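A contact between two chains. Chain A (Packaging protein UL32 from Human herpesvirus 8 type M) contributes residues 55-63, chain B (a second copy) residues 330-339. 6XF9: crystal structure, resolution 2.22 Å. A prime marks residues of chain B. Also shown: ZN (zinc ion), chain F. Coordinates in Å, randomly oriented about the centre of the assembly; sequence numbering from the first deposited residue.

Chain A, residues 55-63: CQLLFSLVR
Chain B 330-339: VDRIAFVLDN

Two helices from two copies of the packaging protein UL32 run side by side in nearly the same direction. Residues 55-60 of chain A are helical, with an axis 18° from that of the chain B helix, which runs through 330-338, and 11.1 Å from it at closest approach. The CA atoms pair Cys55 with Asp331′ (7.5 Å), Phe59 with Phe335′ (7.1 Å) and Arg63 with Asn339′ (8.3 Å), so both chains advance four residues per step.

Cys55 points toward chain B with chi1 m. Its SG binds the zinc ion ZN at 2.3 Å, with three further ligand atoms elsewhere in the structure. Its CB packs 4.0 Å from Phe335′ CZ.

Gln56 starts sideways, but its m, m side chain brings the amide closer. NE2 donates a hydrogen bond to Asp331′ OD1 at 2.8 Å. Asp331′ has chi1 m, and its OD2 is satisfied elsewhere in the structure. Gln56 OE1 lies near the edge of the Phe335′ ring.

Leu57 and Leu58 make no contact with the chain B stretch. Phe59 is central. With chi1 t and chi2 79°, its ring forms an offset stack with that of Phe335′ (chi1 m, chi2 2°). The planes are 16° apart and the centroids of the Phe59 and Phe335′ rings are 4.8 Å apart. Phe59 CB sits over the Phe335′ face, 3.7 Å from its centroid, in a CH-pi contact.

Ser60 faces sideways with chi1 p; its OG donates a hydrogen bond to Leu57 O at 2.5 Å within its own chain. Leu61 is the first residue to leave helical phi/psi, at -83/7.

Arg63 points toward chain B, with chi1 p. Its NE forms a salt bridge to Asp338′ OD2 at 2.6 Å, and its NH2 donates to the same Asp338′ OD2 at 2.8 Å. Asp338′ has chi1 t. It is poorly ordered, and its OD2 is modelled too close to Phe59 CE2, so both distances are less sure.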

ATOM      1  N   CYS A  55     -34.572  22.174 -21.113  1.00 42.17           N
ATOM      2  CA  CYS A  55     -34.164  22.137 -22.514  1.00 46.42           C
ATOM      3  C   CYS A  55     -35.239  21.508 -23.385  1.00 52.75           C
ATOM      4  O   CYS A  55     -35.387  21.889 -24.547  1.00 56.38           O
ATOM      5  CB  CYS A  55     -32.869  21.354 -22.687  1.00 46.60           C
ATOM      6  SG  CYS A  55     -31.379  22.188 -22.219  1.00 42.04           S
ATOM      7  N   GLN A  56     -35.965  20.512 -22.860  1.00 52.09           N
ATOM      8  CA  GLN A  56     -37.000  19.834 -23.646  1.00 58.09           C
ATOM      9  C   GLN A  56     -38.233  20.712 -23.811  1.00 60.19           C
ATOM     10  O   GLN A  56     -38.879  20.699 -24.864  1.00 65.85           O
ATOM     11  CB  GLN A  56     -37.357  18.490 -23.001  1.00 57.80           C
ATOM     12  CG  GLN A  56     -36.222  17.472 -23.138  1.00 57.43           C
ATOM     13  CD  GLN A  56     -36.011  16.995 -24.576  1.00 63.68           C
ATOM     14  OE1 GLN A  56     -36.793  17.320 -25.470  1.00 68.33           O
ATOM     15  NE2 GLN A  56     -34.926  16.261 -24.812  1.00 63.12           N
ATOM     16  N   LEU A  57     -38.582  21.470 -22.776  1.00 52.43           N
ATOM     17  CA  LEU A  57     -39.654  22.446 -22.915  1.00 54.69           C
ATOM     18  C   LEU A  57     -39.336  23.442 -24.025  1.00 55.64           C
ATOM     19  O   LEU A  57     -40.135  23.622 -24.955  1.00 59.45           O
ATOM     20  CB  LEU A  57     -39.859  23.174 -21.586  1.00 49.10           C
ATOM     21  CG  LEU A  57     -41.059  24.090 -21.467  1.00 50.66           C
ATOM     22  CD1 LEU A  57     -42.284  23.278 -21.735  1.00 53.25           C
ATOM     23  CD2 LEU A  57     -41.117  24.618 -20.066  1.00 44.86           C
ATOM     24  N   LEU A  58     -38.132  24.039 -23.983  1.00 57.84           N
ATOM     25  CA  LEU A  58     -37.796  25.110 -24.920  1.00 57.32           C
ATOM     26  C   LEU A  58     -37.802  24.625 -26.364  1.00 62.04           C
ATOM     27  O   LEU A  58     -38.457  25.230 -27.220  1.00 64.18           O
ATOM     28  CB  LEU A  58     -36.446  25.725 -24.559  1.00 52.23           C
ATOM     29  CG  LEU A  58     -36.450  26.397 -23.181  1.00 47.09           C
ATOM     30  CD1 LEU A  58     -35.064  26.943 -22.776  1.00 42.11           C
ATOM     31  CD2 LEU A  58     -37.517  27.475 -23.119  1.00 47.54           C
ATOM     32  N   PHE A  59     -37.149  23.495 -26.650  1.00 59.06           N
ATOM     33  CA  PHE A  59     -37.125  23.044 -28.041  1.00 63.06           C
ATOM     34  C   PHE A  59     -38.514  22.735 -28.562  1.00 67.00           C
ATOM     35  O   PHE A  59     -38.832  23.043 -29.716  1.00 68.86           O
ATOM     36  CB  PHE A  59     -36.274  21.800 -28.219  1.00 64.34           C
ATOM     37  CG  PHE A  59     -36.465  21.147 -29.579  1.00 68.29           C
ATOM     38  CD1 PHE A  59     -35.848  21.647 -30.723  1.00 68.34           C
ATOM     39  CD2 PHE A  59     -37.305  20.035 -29.710  1.00 71.51           C
ATOM     40  CE1 PHE A  59     -36.050  21.039 -31.966  1.00 71.05           C
ATOM     41  CE2 PHE A  59     -37.500  19.431 -30.934  1.00 73.61           C
ATOM     42  CZ  PHE A  59     -36.878  19.926 -32.064  1.00 73.54           C
ATOM     43  N   SER A  60     -39.343  22.097 -27.742  1.00 66.17           N
ATOM     44  CA  SER A  60     -40.716  21.849 -28.151  1.00 69.04           C
ATOM     45  C   SER A  60     -41.421  23.152 -28.521  1.00 67.99           C
ATOM     46  O   SER A  60     -42.305  23.154 -29.385  1.00 69.95           O
ATOM     47  CB  SER A  60     -41.451  21.116 -27.041  1.00 69.55           C
ATOM     48  OG  SER A  60     -41.818  22.042 -26.031  1.00 66.97           O
ATOM     49  N   LEU A  61     -41.059  24.264 -27.860  1.00 76.76           N
ATOM     50  CA  LEU A  61     -41.637  25.577 -28.119  1.00 75.34           C
ATOM     51  C   LEU A  61     -40.984  26.303 -29.301  1.00 75.36           C
ATOM     52  O   LEU A  61     -40.990  27.537 -29.307  1.00 73.40           O
ATOM     53  CB  LEU A  61     -41.571  26.472 -26.872  1.00 71.28           C
ATOM     54  CG  LEU A  61     -42.255  26.033 -25.574  1.00 70.49           C
ATOM     55  CD1 LEU A  61     -42.112  27.094 -24.497  1.00 65.87           C
ATOM     56  CD2 LEU A  61     -43.725  25.747 -25.825  1.00 72.76           C
ATOM     57  N   VAL A  62     -40.112  25.639 -30.023  1.00 84.45           N
ATOM     58  CA  VAL A  62     -39.424  26.363 -31.066  1.00 83.99           C
ATOM     59  C   VAL A  62     -39.505  25.614 -32.346  1.00 87.62           C
ATOM     60  O   VAL A  62     -38.717  25.859 -33.259  1.00 88.46           O
ATOM     61  CB  VAL A  62     -37.943  26.592 -30.709  1.00 80.76           C
ATOM     62  CG1 VAL A  62     -37.824  27.478 -29.480  1.00 76.70           C
ATOM     63  CG2 VAL A  62     -37.240  25.261 -30.487  1.00 81.24           C
ATOM     64  N   ARG A  63     -40.444  24.690 -32.445  1.00 88.98           N
ATOM     65  CA  ARG A  63     -40.393  23.977 -33.646  1.00 91.37           C
ATOM     66  C   ARG A  63     -41.700  24.223 -34.355  1.00 93.38           C
ATOM     67  O   ARG A  63     -41.731  24.899 -35.375  1.00 94.22           O
ATOM     68  CB  ARG A  63     -40.045  22.518 -33.417  1.00 92.18           C
ATOM     69  CG  ARG A  63     -40.866  21.700 -32.453  1.00 92.75           C
ATOM     70  CD  ARG A  63     -41.028  20.324 -33.089  1.00 94.73           C
ATOM     71  NE  ARG A  63     -41.066  19.191 -32.188  1.00 94.52           N
ATOM     72  CZ  ARG A  63     -42.066  18.934 -31.376  1.00 94.49           C
ATOM     73  NH1 ARG A  63     -43.080  19.767 -31.325  1.00 94.51           N
ATOM     74  NH2 ARG A  63     -42.032  17.874 -30.600  1.00 93.99           N
TER
ATOM     75  N   VAL B 330     -27.354  13.831 -25.005  1.00 39.86           N
ATOM     76  CA  VAL B 330     -28.596  13.092 -25.274  1.00 40.03           C
ATOM     77  C   VAL B 330     -29.704  14.051 -25.699  1.00 41.51           C
ATOM     78  O   VAL B 330     -30.529  13.719 -26.562  1.00 41.30           O
ATOM     79  CB  VAL B 330     -29.029  12.203 -24.082  1.00 41.11           C
ATOM     80  CG1 VAL B 330     -28.070  10.997 -23.923  1.00 39.01           C
ATOM     81  CG2 VAL B 330     -29.165  13.002 -22.775  1.00 43.24           C
ATOM     82  N   ASP B 331     -29.692  15.280 -25.174  1.00 51.71           N
ATOM     83  CA  ASP B 331     -30.633  16.303 -25.642  1.00 52.84           C
ATOM     84  C   ASP B 331     -30.258  16.812 -27.033  1.00 51.50           C
ATOM     85  O   ASP B 331     -31.146  17.058 -27.847  1.00 51.75           O
ATOM     86  CB  ASP B 331     -30.698  17.469 -24.655  1.00 54.70           C
ATOM     87  CG  ASP B 331     -31.468  17.127 -23.415  1.00 56.44           C
ATOM     88  OD1 ASP B 331     -32.396  16.315 -23.572  1.00 56.77           O
ATOM     89  OD2 ASP B 331     -31.119  17.611 -22.298  1.00 57.55           O
ATOM     90  N   ARG B 332     -28.962  17.003 -27.330  1.00 47.84           N
ATOM     91  CA  ARG B 332     -28.596  17.405 -28.683  1.00 46.60           C
ATOM     92  C   ARG B 332     -29.050  16.383 -29.704  1.00 45.35           C
ATOM     93  O   ARG B 332     -29.551  16.745 -30.775  1.00 45.39           O
ATOM     94  CB  ARG B 332     -27.102  17.592 -28.828  1.00 45.89           C
ATOM     95  CG  ARG B 332     -26.561  18.771 -28.146  1.00 47.36           C
ATOM     96  CD  ARG B 332     -25.084  18.808 -28.411  1.00 46.63           C
ATOM     97  NE  ARG B 332     -24.492  19.924 -27.706  1.00 47.99           N
ATOM     98  CZ  ARG B 332     -23.535  20.694 -28.191  1.00 47.89           C
ATOM     99  NH1 ARG B 332     -23.052  20.470 -29.404  1.00 46.57           N
ATOM    100  NH2 ARG B 332     -23.065  21.688 -27.448  1.00 49.27           N
ATOM    101  N   ILE B 333     -28.851  15.099 -29.406  1.00 51.17           N
ATOM    102  CA  ILE B 333     -29.301  14.043 -30.309  1.00 49.83           C
ATOM    103  C   ILE B 333     -30.814  14.089 -30.470  1.00 51.16           C
ATOM    104  O   ILE B 333     -31.338  13.970 -31.586  1.00 50.81           O
ATOM    105  CB  ILE B 333     -28.835  12.674 -29.787  1.00 48.66           C
ATOM    106  CG1 ILE B 333     -27.315  12.581 -29.836  1.00 47.07           C
ATOM    107  CG2 ILE B 333     -29.449  11.561 -30.609  1.00 47.77           C
ATOM    108  CD1 ILE B 333     -26.777  11.537 -28.925  1.00 46.23           C
ATOM    109  N   ALA B 334     -31.544  14.258 -29.363  1.00 49.16           N
ATOM    110  CA  ALA B 334     -32.991  14.327 -29.483  1.00 50.40           C
ATOM    111  C   ALA B 334     -33.413  15.531 -30.313  1.00 50.99           C
ATOM    112  O   ALA B 334     -34.310  15.419 -31.152  1.00 51.20           O
ATOM    113  CB  ALA B 334     -33.633  14.353 -28.106  1.00 52.27           C
ATOM    114  N   PHE B 335     -32.762  16.683 -30.116  1.00 72.20           N
ATOM    115  CA  PHE B 335     -33.098  17.883 -30.886  1.00 72.44           C
ATOM    116  C   PHE B 335     -32.851  17.660 -32.368  1.00 70.99           C
ATOM    117  O   PHE B 335     -33.687  18.015 -33.208  1.00 71.23           O
ATOM    118  CB  PHE B 335     -32.273  19.096 -30.433  1.00 72.86           C
ATOM    119  CG  PHE B 335     -32.652  19.664 -29.063  1.00 74.79           C
ATOM    120  CD1 PHE B 335     -33.633  19.089 -28.277  1.00 75.83           C
ATOM    121  CD2 PHE B 335     -32.005  20.812 -28.580  1.00 75.60           C
ATOM    122  CE1 PHE B 335     -33.951  19.639 -27.037  1.00 77.60           C
ATOM    123  CE2 PHE B 335     -32.322  21.365 -27.345  1.00 76.93           C
ATOM    124  CZ  PHE B 335     -33.292  20.778 -26.575  1.00 78.05           C
ATOM    125  N   VAL B 336     -31.708  17.064 -32.708  1.00 58.91           N
ATOM    126  CA  VAL B 336     -31.405  16.826 -34.111  1.00 57.47           C
ATOM    127  C   VAL B 336     -32.463  15.925 -34.722  1.00 57.37           C
ATOM    128  O   VAL B 336     -32.965  16.200 -35.816  1.00 57.46           O
ATOM    129  CB  VAL B 336     -29.991  16.235 -34.276  1.00 56.11           C
ATOM    130  CG1 VAL B 336     -29.808  15.655 -35.673  1.00 54.59           C
ATOM    131  CG2 VAL B 336     -28.916  17.283 -33.975  1.00 56.40           C
ATOM    132  N   LEU B 337     -32.874  14.880 -34.005  1.00 66.83           N
ATOM    133  CA  LEU B 337     -33.761  13.892 -34.613  1.00 66.49           C
ATOM    134  C   LEU B 337     -35.243  14.158 -34.413  1.00 68.14           C
ATOM    135  O   LEU B 337     -36.055  13.370 -34.917  1.00 68.29           O
ATOM    136  CB  LEU B 337     -33.434  12.490 -34.103  1.00 65.78           C
ATOM    137  CG  LEU B 337     -31.992  12.124 -34.435  1.00 63.98           C
ATOM    138  CD1 LEU B 337     -31.724  10.666 -34.158  1.00 62.91           C
ATOM    139  CD2 LEU B 337     -31.675  12.494 -35.886  1.00 63.18           C
ATOM    140  N   ASP B 338     -35.638  15.212 -33.695  1.00116.24           N
ATOM    141  CA  ASP B 338     -37.067  15.507 -33.646  1.00117.46           C
ATOM    142  C   ASP B 338     -37.535  16.078 -34.980  1.00117.10           C
ATOM    143  O   ASP B 338     -38.668  15.812 -35.397  1.00117.46           O
ATOM    144  CB  ASP B 338     -37.419  16.446 -32.496  1.00119.04           C
ATOM    145  CG  ASP B 338     -38.944  16.646 -32.338  1.00120.49           C
ATOM    146  OD1 ASP B 338     -39.732  16.082 -33.131  1.00120.07           O
ATOM    147  OD2 ASP B 338     -39.376  17.360 -31.406  1.00121.96           O
ATOM    148  N   ASN B 339     -36.628  16.694 -35.698  1.00104.52           N
ATOM    149  CA  ASN B 339     -36.978  17.234 -36.967  1.00104.57           C
ATOM    150  C   ASN B 339     -37.560  16.046 -37.663  1.00104.24           C
ATOM    151  O   ASN B 339     -36.977  14.999 -37.683  1.00103.11           O
ATOM    152  CB  ASN B 339     -35.694  17.626 -37.670  1.00103.52           C
ATOM    153  CG  ASN B 339     -35.910  18.314 -39.002  1.00104.13           C
ATOM    154  OD1 ASN B 339     -36.761  17.943 -39.803  1.00104.71           O
ATOM    155  ND2 ASN B 339     -35.095  19.324 -39.257  1.00104.01           N
TER
HETATM  156 ZN    ZN F 501     -31.216  22.348 -19.951  1.00 49.36          ZN